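Local coordinates for uncharacterized protein DUF849 (PDB 3E02) that probably cleaves 3-keto-5-aminohexanoate or a related beta-keto acid, using a bound zinc ion, at residues A[48-53]-A[109-114]; A[85-90]-A[100-105]; A[13-18]-A[32-37]. One frame throughout, in Å; residues are numbered along the deposited sequence. Where two conformers were deposited one is given.

Overall arrangement
All three contacts belong to one TIM barrel. The zinc end of interaction 1 and the loops of interactions 2 and 3 lie at the C-terminal ends of its strands. Interaction 1 supplies His50 and His52 of the zinc site. Interactions 2 and 3 each join the loop after a strand to the helix that follows it. The centre of interaction 1 is about 8 Å from that of interaction 2 and about 12 Å from that of interaction 3. Thr87 OG1 is 2.6 Å from Ser111 O, and Val14 N is 3.2 Å from His50 O; both are probable hydrogen bonds. Interactions 2 and 3 meet through Ser17 OG and Gly89 O, 2.7 Å apart.

Interaction 1. Residues A[48-53]-A[109-114]; sequences MLHLHA and VASMNM. With ZN (zinc ion), chain B.
The His50 ring meets Ser111 at its edge. Ser111 CB lies 3.7 Å from His50 CE1, and Ser111 OG is in the plane of the ring. Water 1 lies in that plane too. The His52 ring has His50 CD2 at its edge, in plane. Neither ring has a face covered by the opposite segment. With CG of His50 anti to the backbone N, chi1 (170°) swings the ring toward the metal and chi2 (78°) sets its turn. His50 NE2 and His52 NE2 each bind the zinc ion at 2.2 Å. Asn84 OD1 makes a weak hydrogen bond to His50 ND1, which may help fix the ring's rotation. Water 1 is 2.5 Å from the zinc ion and has a weak bond to Ser111 OG at 3.4 Å. Ser111 OG is thus linked to the metal, weakly, through a ligand water. Below the site, Met48, a selenomethionine, crosses Val109 at about a right angle. Met48 SE lies 4.0 Å from Val109 CG1. The strands are not neighbours; strand 82-85 runs between them. Their inward side chains meet inside a parallel beta barrel. Three waters and Glu259 complete the zinc site at the C-terminal ends of the barrel strands.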
HETATM    1  N   MSE A  48      -5.519   8.603  29.768  1.00 34.36           N
HETATM    2  CA  MSE A  48      -4.234   9.289  29.861  1.00 34.01           C
HETATM    3  C   MSE A  48      -4.374  10.764  29.450  1.00 34.49           C
HETATM    4  O   MSE A  48      -5.134  11.089  28.535  1.00 32.86           O
HETATM    5  CB  MSE A  48      -3.205   8.557  28.979  1.00 34.69           C
HETATM    6  CG  MSE A  48      -1.798   9.172  28.991  1.00 36.09           C
HETATM    7 SE   MSE A  48      -0.386   7.898  28.553  0.75 35.71          SE
HETATM    8  CE  MSE A  48      -0.802   7.579  26.774  1.00 33.88           C
ATOM      9  N   LEU A  49      -3.657  11.631  30.161  1.00 33.98           N
ATOM     10  CA  LEU A  49      -3.627  13.068  29.906  1.00 33.40           C
ATOM     11  C   LEU A  49      -2.217  13.443  29.511  1.00 33.82           C
ATOM     12  O   LEU A  49      -1.287  13.164  30.276  1.00 34.49           O
ATOM     13  CB  LEU A  49      -4.031  13.837  31.165  1.00 34.01           C
ATOM     14  CG  LEU A  49      -5.424  13.547  31.704  1.00 34.43           C
ATOM     15  CD1 LEU A  49      -5.628  14.273  33.021  1.00 34.06           C
ATOM     16  CD2 LEU A  49      -6.495  13.936  30.674  1.00 34.45           C
ATOM     17  N   HIS A  50      -2.058  14.013  28.308  1.00 32.70           N
ATOM     18  CA  HIS A  50      -0.769  14.483  27.792  1.00 32.56           C
ATOM     19  C   HIS A  50      -0.717  15.982  28.131  1.00 33.86           C
ATOM     20  O   HIS A  50      -1.573  16.761  27.702  1.00 34.93           O
ATOM     21  CB  HIS A  50      -0.630  14.179  26.307  1.00 32.53           C
ATOM     22  CG  HIS A  50       0.548  14.823  25.672  1.00 34.82           C
ATOM     23  ND1 HIS A  50       1.833  14.349  25.808  1.00 39.42           N
ATOM     24  CD2 HIS A  50       0.635  15.936  24.915  1.00 35.08           C
ATOM     25  CE1 HIS A  50       2.659  15.140  25.146  1.00 43.11           C
ATOM     26  NE2 HIS A  50       1.954  16.101  24.582  1.00 34.10           N
ATOM     27  N   LEU A  51       0.308  16.373  28.879  1.00 33.60           N
ATOM     28  CA  LEU A  51       0.377  17.698  29.489  1.00 34.65           C
ATOM     29  C   LEU A  51       1.571  18.577  29.141  1.00 34.64           C
ATOM     30  O   LEU A  51       2.703  18.108  29.159  1.00 33.58           O
ATOM     31  CB  LEU A  51       0.374  17.497  31.005  1.00 34.43           C
ATOM     32  CG  LEU A  51      -0.833  16.755  31.600  1.00 34.50           C
ATOM     33  CD1 LEU A  51      -0.558  16.383  33.067  1.00 37.34           C
ATOM     34  CD2 LEU A  51      -2.107  17.569  31.461  1.00 34.32           C
ATOM     35  N   HIS A  52       1.259  19.846  28.837  1.00 34.44           N
ATOM     36  CA  HIS A  52       2.201  20.954  28.681  1.00 33.86           C
ATOM     37  C   HIS A  52       1.766  22.033  29.670  1.00 34.82           C
ATOM     38  O   HIS A  52       0.605  22.055  30.121  1.00 36.17           O
ATOM     39  CB  HIS A  52       2.115  21.607  27.299  1.00 34.20           C
ATOM     40  CG  HIS A  52       2.574  20.757  26.168  1.00 32.41           C
ATOM     41  ND1 HIS A  52       3.543  21.173  25.274  1.00 32.70           N
ATOM     42  CD2 HIS A  52       2.167  19.536  25.745  1.00 34.75           C
ATOM     43  CE1 HIS A  52       3.720  20.234  24.361  1.00 34.27           C
ATOM     44  NE2 HIS A  52       2.897  19.235  24.624  1.00 31.05           N
ATOM     45  N   ALA A  53       2.688  22.948  29.972  1.00 34.80           N
ATOM     46  CA  ALA A  53       2.431  24.109  30.823  1.00 33.95           C
ATOM     47  C   ALA A  53       2.527  25.354  29.957  1.00 33.49           C
ATOM     48  O   ALA A  53       3.205  25.358  28.912  1.00 33.25           O
ATOM     49  CB  ALA A  53       3.461  24.199  31.976  1.00 33.19           C
ATOM     50  N   VAL A 109       4.609   8.185  32.423  1.00 31.23           N
ATOM     51  CA  VAL A 109       4.774   8.324  30.987  1.00 32.62           C
ATOM     52  C   VAL A 109       5.314   9.709  30.601  1.00 32.66           C
ATOM     53  O   VAL A 109       5.004  10.709  31.244  1.00 33.26           O
ATOM     54  CB  VAL A 109       3.436   8.046  30.229  1.00 33.11           C
ATOM     55  CG1 VAL A 109       3.611   8.200  28.711  1.00 32.07           C
ATOM     56  CG2 VAL A 109       2.892   6.645  30.575  1.00 31.72           C
ATOM     57  N   ALA A 110       6.192   9.727  29.601  1.00 32.35           N
ATOM     58  CA  ALA A 110       6.685  10.967  28.996  1.00 33.36           C
ATOM     59  C   ALA A 110       6.653  10.813  27.491  1.00 33.60           C
ATOM     60  O   ALA A 110       6.858   9.705  26.983  1.00 33.59           O
ATOM     61  CB  ALA A 110       8.109  11.295  29.471  1.00 33.23           C
ATOM     62  N   SER A 111       6.408  11.907  26.773  1.00 34.68           N
ATOM     63  CA  SER A 111       6.446  11.868  25.309  1.00 36.09           C
ATOM     64  C   SER A 111       7.917  11.800  24.890  1.00 37.13           C
ATOM     65  O   SER A 111       8.796  12.241  25.635  1.00 37.07           O
ATOM     66  CB  SER A 111       5.717  13.059  24.667  1.00 36.59           C
ATOM     67  OG  SER A 111       6.337  14.280  24.976  1.00 40.65           O
HETATM   68  N   MSE A 112       8.178  11.203  23.730  1.00 37.61           N
HETATM   69  CA  MSE A 112       9.539  11.056  23.204  1.00 37.90           C
HETATM   70  C   MSE A 112       9.467  11.215  21.694  1.00 36.96           C
HETATM   71  O   MSE A 112       9.013  10.322  20.999  1.00 36.99           O
HETATM   72  CB  MSE A 112      10.102   9.684  23.618  1.00 37.98           C
HETATM   73  CG  MSE A 112      11.510   9.314  23.154  1.00 40.43           C
HETATM   74 SE   MSE A 112      12.888  10.503  23.787  0.75 44.33          SE
HETATM   75  CE  MSE A 112      12.535  10.485  25.764  1.00 40.63           C
ATOM     76  N   ASN A 113       9.907  12.367  21.201  1.00 37.37           N
ATOM     77  CA  ASN A 113       9.864  12.679  19.772  1.00 36.83           C
ATOM     78  C   ASN A 113      10.980  11.904  19.069  1.00 36.28           C
ATOM     79  O   ASN A 113      12.143  12.016  19.463  1.00 35.60           O
ATOM     80  CB  ASN A 113       9.945  14.179  19.591  1.00 39.13           C
ATOM     81  CG  ASN A 113       8.743  14.882  20.212  1.00 41.74           C
ATOM     82  OD1 ASN A 113       7.625  14.690  19.764  1.00 40.86           O
ATOM     83  ND2 ASN A 113       8.970  15.645  21.292  1.00 47.89           N
HETATM   84  N   MSE A 114      10.606  11.108  18.057  1.00 36.10           N
HETATM   85  CA  MSE A 114      11.539  10.143  17.418  1.00 35.63           C
HETATM   86  C   MSE A 114      12.382  10.600  16.229  1.00 35.00           C
HETATM   87  O   MSE A 114      13.047   9.788  15.591  1.00 36.30           O
HETATM   88  CB  MSE A 114      10.795   8.830  17.117  1.00 34.25           C
HETATM   89  CG  MSE A 114      10.426   8.033  18.360  1.00 34.77           C
HETATM   90 SE   MSE A 114      11.945   7.695  19.532  0.75 35.63          SE
HETATM   91  CE  MSE A 114      13.097   6.944  18.324  1.00 36.88           C
TER
HETATM   92 ZN    ZN B 311       2.542  17.623  23.158  1.00 32.84          ZN
HETATM   93  O   HOH W   1       4.912  16.736  23.127  1.00 27.28           O
HETATM   94  O   HOH W   2       2.837  16.033  21.356  1.00 26.37           O
HETATM   95  O   HOH W   3       3.805  18.562  21.605  1.00 39.17           O

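Interaction 2. Residues A[85-90]-A[100-105]; sequences ITTGGG and APARAA
Ile85 and Thr87 meet Pro101 and Ala102 within a beta-alpha-beta crossover of the TIM barrel. Strand 82-85 ends at Ile85, the loop follows, and helix 95-105 packs back over it before strand 109-113. Ile85 CG2 does most of the touching. In the conformer described it is anti to the backbone N, and this points it at the helix. Ile85 CG2 lies 3.8 Å from Pro101 CB and 3.9 Å from Ala102 N. The Ile85 side chain and the proline ring cross obliquely. Thr87 makes a looser contact, with Thr87 CG2 4.2 Å from Ala102 CB. Its OG1 instead bonds to Ser111 O. Leu162 of helix 152-163 packs on both Thr87 and Ala102, and Phe68 packs on Ile85 and Pro101.

One water links the segments. The water donates to Thr86 O at 2.8 Å and accepts from Ala102 N at 3.0 Å. The helix is kinked here: Pro101 has no N-H to give, and the N-H of Ala102 does not bond to the turn before.

Thr86 OG1 shapes the loop. It accepts from Gly88 N, an ST turn, and from Gly89 N, an ST motif. The Gly89 bond is nearly straight at 172°, the Gly88 bond more bent at 147°.

No direct hydrogen bond joins the two segments. Hydrophobic contact brings them together. The bridging water supplies a partner for the buried Ala102 N-H and a second one for Thr86 O, which also accepts from Gln63 NE2.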
ATOM      1  N   ILE A  85       3.860  13.515  30.574  1.00 33.34           N
ATOM      2  CA  ILE A  85       4.574  14.797  30.521  0.50 33.91           C
ATOM      3  C   ILE A  85       5.330  14.967  29.200  1.00 34.99           C
ATOM      4  O   ILE A  85       6.071  14.063  28.755  1.00 35.02           O
ATOM      5  CB  ILE A  85       5.593  14.952  31.698  0.50 33.98           C
ATOM      6  CG1 ILE A  85       4.934  14.673  33.060  0.50 34.37           C
ATOM      7  CG2 ILE A  85       6.237  16.353  31.689  0.50 33.77           C
ATOM      8  CD1 ILE A  85       3.712  15.535  33.377  0.50 31.49           C
ATOM      9  N   THR A  86       5.159  16.134  28.579  1.00 35.64           N
ATOM     10  CA  THR A  86       5.841  16.434  27.343  1.00 34.55           C
ATOM     11  C   THR A  86       7.343  16.637  27.580  1.00 34.96           C
ATOM     12  O   THR A  86       7.759  17.174  28.616  1.00 34.04           O
ATOM     13  CB  THR A  86       5.293  17.711  26.644  1.00 35.53           C
ATOM     14  OG1 THR A  86       5.969  17.884  25.395  1.00 35.42           O
ATOM     15  CG2 THR A  86       5.489  18.965  27.504  1.00 32.69           C
ATOM     16  N   THR A  87       8.136  16.112  26.654  1.00 34.87           N
ATOM     17  CA  THR A  87       9.560  16.424  26.571  1.00 36.62           C
ATOM     18  C   THR A  87       9.796  17.205  25.259  1.00 37.99           C
ATOM     19  O   THR A  87      10.936  17.384  24.878  1.00 38.28           O
ATOM     20  CB  THR A  87      10.457  15.184  26.627  1.00 36.09           C
ATOM     21  OG1 THR A  87      10.268  14.411  25.448  1.00 33.48           O
ATOM     22  CG2 THR A  87      10.168  14.344  27.872  1.00 35.51           C
ATOM     23  N   GLY A  88       8.713  17.623  24.586  1.00 39.54           N
ATOM     24  CA  GLY A  88       8.738  18.448  23.377  1.00 40.36           C
ATOM     25  C   GLY A  88       8.640  19.892  23.839  1.00 41.85           C
ATOM     26  O   GLY A  88       9.471  20.722  23.483  1.00 43.60           O
ATOM     27  N   GLY A  89       7.629  20.177  24.657  1.00 42.43           N
ATOM     28  CA  GLY A  89       7.416  21.498  25.216  1.00 43.89           C
ATOM     29  C   GLY A  89       7.098  22.532  24.147  1.00 44.97           C
ATOM     30  O   GLY A  89       6.404  22.234  23.155  1.00 44.45           O
ATOM     31  N   GLY A  90       7.566  23.754  24.389  1.00 45.39           N
ATOM     32  CA  GLY A  90       7.429  24.863  23.468  1.00 46.22           C
ATOM     33  C   GLY A  90       8.490  24.858  22.379  1.00 46.98           C
ATOM     34  O   GLY A  90       9.671  24.515  22.628  1.00 46.40           O
ATOM     35  N   ALA A 100      13.462  19.079  31.813  1.00 35.46           N
ATOM     36  CA  ALA A 100      13.280  19.498  33.220  1.00 35.95           C
ATOM     37  C   ALA A 100      12.003  19.001  33.924  1.00 35.11           C
ATOM     38  O   ALA A 100      12.118  18.436  35.013  1.00 36.14           O
ATOM     39  CB  ALA A 100      13.424  21.015  33.367  1.00 36.27           C
ATOM     40  N   PRO A 101      10.806  19.204  33.331  1.00 34.90           N
ATOM     41  CA  PRO A 101       9.575  18.727  33.976  1.00 35.09           C
ATOM     42  C   PRO A 101       9.529  17.214  34.246  1.00 34.33           C
ATOM     43  O   PRO A 101       9.255  16.818  35.368  1.00 33.61           O
ATOM     44  CB  PRO A 101       8.487  19.161  32.999  1.00 36.53           C
ATOM     45  CG  PRO A 101       9.053  20.317  32.314  1.00 36.29           C
ATOM     46  CD  PRO A 101      10.479  19.949  32.099  1.00 35.25           C
ATOM     47  N   ALA A 102       9.838  16.397  33.240  1.00 34.18           N
ATOM     48  CA  ALA A 102       9.874  14.930  33.390  1.00 34.52           C
ATOM     49  C   ALA A 102      10.918  14.494  34.412  1.00 35.40           C
ATOM     50  O   ALA A 102      10.667  13.546  35.169  1.00 34.37           O
ATOM     51  CB  ALA A 102      10.122  14.229  32.032  1.00 33.82           C
ATOM     52  N   ARG A 103      12.079  15.163  34.424  1.00 37.24           N
ATOM     53  CA  ARG A 103      13.127  14.852  35.397  0.50 38.06           C
ATOM     54  C   ARG A 103      12.679  15.166  36.820  1.00 38.18           C
ATOM     55  O   ARG A 103      12.950  14.390  37.732  1.00 37.97           O
ATOM     56  CB  ARG A 103      14.455  15.563  35.095  0.50 38.95           C
ATOM     57  CG  ARG A 103      15.147  15.046  33.835  0.50 42.97           C
ATOM     58  CD  ARG A 103      16.628  14.800  34.064  0.50 47.92           C
ATOM     59  NE  ARG A 103      17.378  16.003  34.427  0.50 48.26           N
ATOM     60  CZ  ARG A 103      17.992  16.842  33.582  0.50 50.54           C
ATOM     61  NH1 ARG A 103      17.953  16.687  32.251  0.50 45.49           N
ATOM     62  NH2 ARG A 103      18.653  17.892  34.084  0.50 53.34           N
ATOM     63  N   ALA A 104      11.984  16.292  37.003  1.00 37.48           N
ATOM     64  CA  ALA A 104      11.474  16.677  38.328  1.00 37.96           C
ATOM     65  C   ALA A 104      10.307  15.785  38.782  1.00 37.63           C
ATOM     66  O   ALA A 104      10.292  15.294  39.912  1.00 38.49           O
ATOM     67  CB  ALA A 104      11.039  18.148  38.344  1.00 37.58           C
ATOM     68  N   ALA A 105       9.353  15.567  37.886  1.00 36.43           N
ATOM     69  CA  ALA A 105       8.129  14.809  38.189  1.00 35.69           C
ATOM     70  C   ALA A 105       8.252  13.285  38.283  1.00 35.34           C
ATOM     71  O   ALA A 105       7.430  12.654  38.951  1.00 35.44           O
ATOM     72  CB  ALA A 105       7.079  15.138  37.158  1.00 35.04           C
TER
HETATM   73  O   HOH W   4       9.957  17.083  30.308  1.00 23.04           O

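Interaction 3. Residues A[13-18]-A[32-37]; sequences AVTGSI and EEIVKE
Val14 packs on Ile34 and Glu37, one turn apart on helix 31-44. From the loop after strand 10-13, its CB points toward the helix. CG1 is anti to the backbone N (chi1 176°) and makes the contact. Val14 CG1 lies 4.0 Å from Glu37 CB, 4.3 Å from Ile34 O and 4.4 Å from Ile34 CG2. The methyl thus rests against the helix backbone as well as its side chains. The other branch, CG2, is turned to the side where Leu51 of the next strand packs. The Val14 and Glu37 side chains lie at an oblique angle to each other.

Beyond CB the Glu37 chain bends at chi2 (-76°). Its OE1 accepts from Asn273 N at the start of helix 273-286, an end that probably stabilises the negative charge, while OE2 is hydrogen-bonded to Ser272 OG and Asn273 ND2 bonds to Val14 O.

The next residue, Thr15, adds a lighter touch. Thr15 CG2 is 4.3 Å from Ile34 CD1. Its OG1 bonds to Pro28 O and Arg54 NE, and its side chain is about 4 Å from that of His52, at nearest atoms, so the loop lies close to a zinc ligand. This is the first beta-alpha unit of the TIM barrel, with the loop at the C-terminal end of its strand packed on the helix that follows.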
ATOM      1  N   ALA A  13      -4.721  15.279  24.965  1.00 33.05           N
ATOM      2  CA  ALA A  13      -3.647  16.278  24.946  1.00 33.12           C
ATOM      3  C   ALA A  13      -4.333  17.622  25.217  1.00 33.13           C
ATOM      4  O   ALA A  13      -4.938  18.237  24.336  1.00 33.37           O
ATOM      5  CB  ALA A  13      -2.895  16.252  23.628  1.00 31.82           C
ATOM      6  N   VAL A  14      -4.217  18.071  26.464  1.00 33.59           N
ATOM      7  CA  VAL A  14      -5.004  19.189  27.011  1.00 33.90           C
ATOM      8  C   VAL A  14      -4.817  20.585  26.404  1.00 33.60           C
ATOM      9  O   VAL A  14      -5.799  21.301  26.223  1.00 33.76           O
ATOM     10  CB  VAL A  14      -4.824  19.248  28.581  1.00 35.62           C
ATOM     11  CG1 VAL A  14      -5.540  20.454  29.214  1.00 33.83           C
ATOM     12  CG2 VAL A  14      -5.336  17.931  29.213  1.00 32.78           C
ATOM     13  N   THR A  15      -3.573  20.971  26.124  1.00 33.53           N
ATOM     14  CA  THR A  15      -3.291  22.325  25.621  1.00 32.67           C
ATOM     15  C   THR A  15      -2.121  22.465  24.654  1.00 33.20           C
ATOM     16  O   THR A  15      -2.208  23.266  23.714  1.00 34.01           O
ATOM     17  CB  THR A  15      -3.180  23.326  26.793  1.00 32.48           C
ATOM     18  OG1 THR A  15      -3.245  24.666  26.285  1.00 32.81           O
ATOM     19  CG2 THR A  15      -1.904  23.105  27.637  1.00 31.46           C
ATOM     20  N   GLY A  16      -1.034  21.722  24.863  1.00 33.48           N
ATOM     21  CA  GLY A  16       0.093  21.783  23.945  1.00 32.95           C
ATOM     22  C   GLY A  16       0.823  23.109  23.931  1.00 33.19           C
ATOM     23  O   GLY A  16       0.763  23.887  24.894  1.00 31.68           O
ATOM     24  N   SER A  17       1.500  23.345  22.815  1.00 34.04           N
ATOM     25  CA  SER A  17       2.269  24.554  22.574  1.00 35.30           C
ATOM     26  C   SER A  17       2.162  25.114  21.145  1.00 35.37           C
ATOM     27  O   SER A  17       2.849  26.096  20.870  1.00 36.06           O
ATOM     28  CB  SER A  17       3.740  24.228  22.860  1.00 37.19           C
ATOM     29  OG  SER A  17       4.231  23.314  21.890  1.00 40.30           O
ATOM     30  N   ILE A  18       1.306  24.544  20.275  1.00 34.96           N
ATOM     31  CA  ILE A  18       1.124  24.965  18.863  0.50 35.24           C
ATOM     32  C   ILE A  18       0.048  26.033  18.721  1.00 35.05           C
ATOM     33  O   ILE A  18       0.225  27.024  18.001  1.00 36.13           O
ATOM     34  CB  ILE A  18       0.717  23.745  17.954  0.50 34.80           C
ATOM     35  CG1 ILE A  18       1.783  22.648  17.994  0.50 38.10           C
ATOM     36  CG2 ILE A  18       0.423  24.162  16.509  0.50 36.38           C
ATOM     37  CD1 ILE A  18       3.233  23.143  17.872  0.50 38.30           C
ATOM     38  N   GLU A  32      -4.938  26.093  36.929  1.00 35.23           N
ATOM     39  CA  GLU A  32      -6.296  25.787  37.393  1.00 36.11           C
ATOM     40  C   GLU A  32      -7.191  25.333  36.229  1.00 35.87           C
ATOM     41  O   GLU A  32      -8.006  24.419  36.391  1.00 36.16           O
ATOM     42  CB  GLU A  32      -6.930  26.986  38.118  1.00 37.58           C
ATOM     43  CG  GLU A  32      -6.268  27.359  39.450  1.00 43.18           C
ATOM     44  CD  GLU A  32      -4.888  28.015  39.322  1.00 51.51           C
ATOM     45  OE1 GLU A  32      -4.616  28.749  38.332  1.00 47.54           O
ATOM     46  OE2 GLU A  32      -4.065  27.774  40.227  1.00 60.21           O
ATOM     47  N   GLU A  33      -7.045  25.988  35.075  1.00 35.51           N
ATOM     48  CA  GLU A  33      -7.759  25.593  33.847  1.00 35.76           C
ATOM     49  C   GLU A  33      -7.314  24.206  33.373  1.00 35.84           C
ATOM     50  O   GLU A  33      -8.148  23.416  32.937  1.00 36.40           O
ATOM     51  CB  GLU A  33      -7.552  26.622  32.724  1.00 36.44           C
ATOM     52  CG  GLU A  33      -8.275  27.935  32.978  1.00 35.84           C
ATOM     53  CD  GLU A  33      -7.845  29.091  32.079  1.00 37.19           C
ATOM     54  OE1 GLU A  33      -6.783  29.031  31.415  1.00 35.34           O
ATOM     55  OE2 GLU A  33      -8.603  30.085  32.048  1.00 43.63           O
ATOM     56  N   ILE A  34      -6.008  23.931  33.454  1.00 34.96           N
ATOM     57  CA  ILE A  34      -5.436  22.633  33.080  1.00 34.56           C
ATOM     58  C   ILE A  34      -5.969  21.509  33.983  1.00 34.53           C
ATOM     59  O   ILE A  34      -6.324  20.443  33.481  1.00 34.16           O
ATOM     60  CB  ILE A  34      -3.882  22.679  33.034  1.00 34.90           C
ATOM     61  CG1 ILE A  34      -3.435  23.570  31.864  1.00 33.16           C
ATOM     62  CG2 ILE A  34      -3.290  21.256  32.874  1.00 34.39           C
ATOM     63  CD1 ILE A  34      -1.978  23.931  31.867  1.00 33.10           C
ATOM     64  N   VAL A  35      -6.059  21.758  35.294  1.00 35.14           N
ATOM     65  CA  VAL A  35      -6.635  20.780  36.229  1.00 34.99           C
ATOM     66  C   VAL A  35      -8.112  20.522  35.902  1.00 35.43           C
ATOM     67  O   VAL A  35      -8.526  19.370  35.789  1.00 34.94           O
ATOM     68  CB  VAL A  35      -6.516  21.220  37.705  1.00 34.79           C
ATOM     69  CG1 VAL A  35      -7.251  20.225  38.642  1.00 33.82           C
ATOM     70  CG2 VAL A  35      -5.043  21.366  38.108  1.00 31.71           C
ATOM     71  N   LYS A  36      -8.890  21.598  35.755  1.00 36.21           N
ATOM     72  CA  LYS A  36     -10.332  21.521  35.454  1.00 35.96           C
ATOM     73  C   LYS A  36     -10.573  20.742  34.150  1.00 35.47           C
ATOM     74  O   LYS A  36     -11.410  19.840  34.093  1.00 35.42           O
ATOM     75  CB  LYS A  36     -10.940  22.933  35.372  1.00 36.81           C
ATOM     76  CG  LYS A  36     -12.469  22.970  35.253  1.00 38.14           C
ATOM     77  CD  LYS A  36     -13.031  24.409  35.295  1.00 39.15           C
ATOM     78  N   GLU A  37      -9.797  21.073  33.125  1.00 35.25           N
ATOM     79  CA  GLU A  37      -9.887  20.407  31.818  1.00 34.86           C
ATOM     80  C   GLU A  37      -9.436  18.947  31.834  1.00 34.92           C
ATOM     81  O   GLU A  37     -10.097  18.091  31.228  1.00 35.00           O
ATOM     82  CB  GLU A  37      -9.123  21.221  30.767  1.00 35.28           C
ATOM     83  CG  GLU A  37      -9.926  22.404  30.309  1.00 36.73           C
ATOM     84  CD  GLU A  37     -11.040  21.966  29.359  1.00 41.46           C
ATOM     85  OE1 GLU A  37     -10.713  21.529  28.232  1.00 36.54           O
ATOM     86  OE2 GLU A  37     -12.227  22.009  29.773  1.00 37.60           O
TER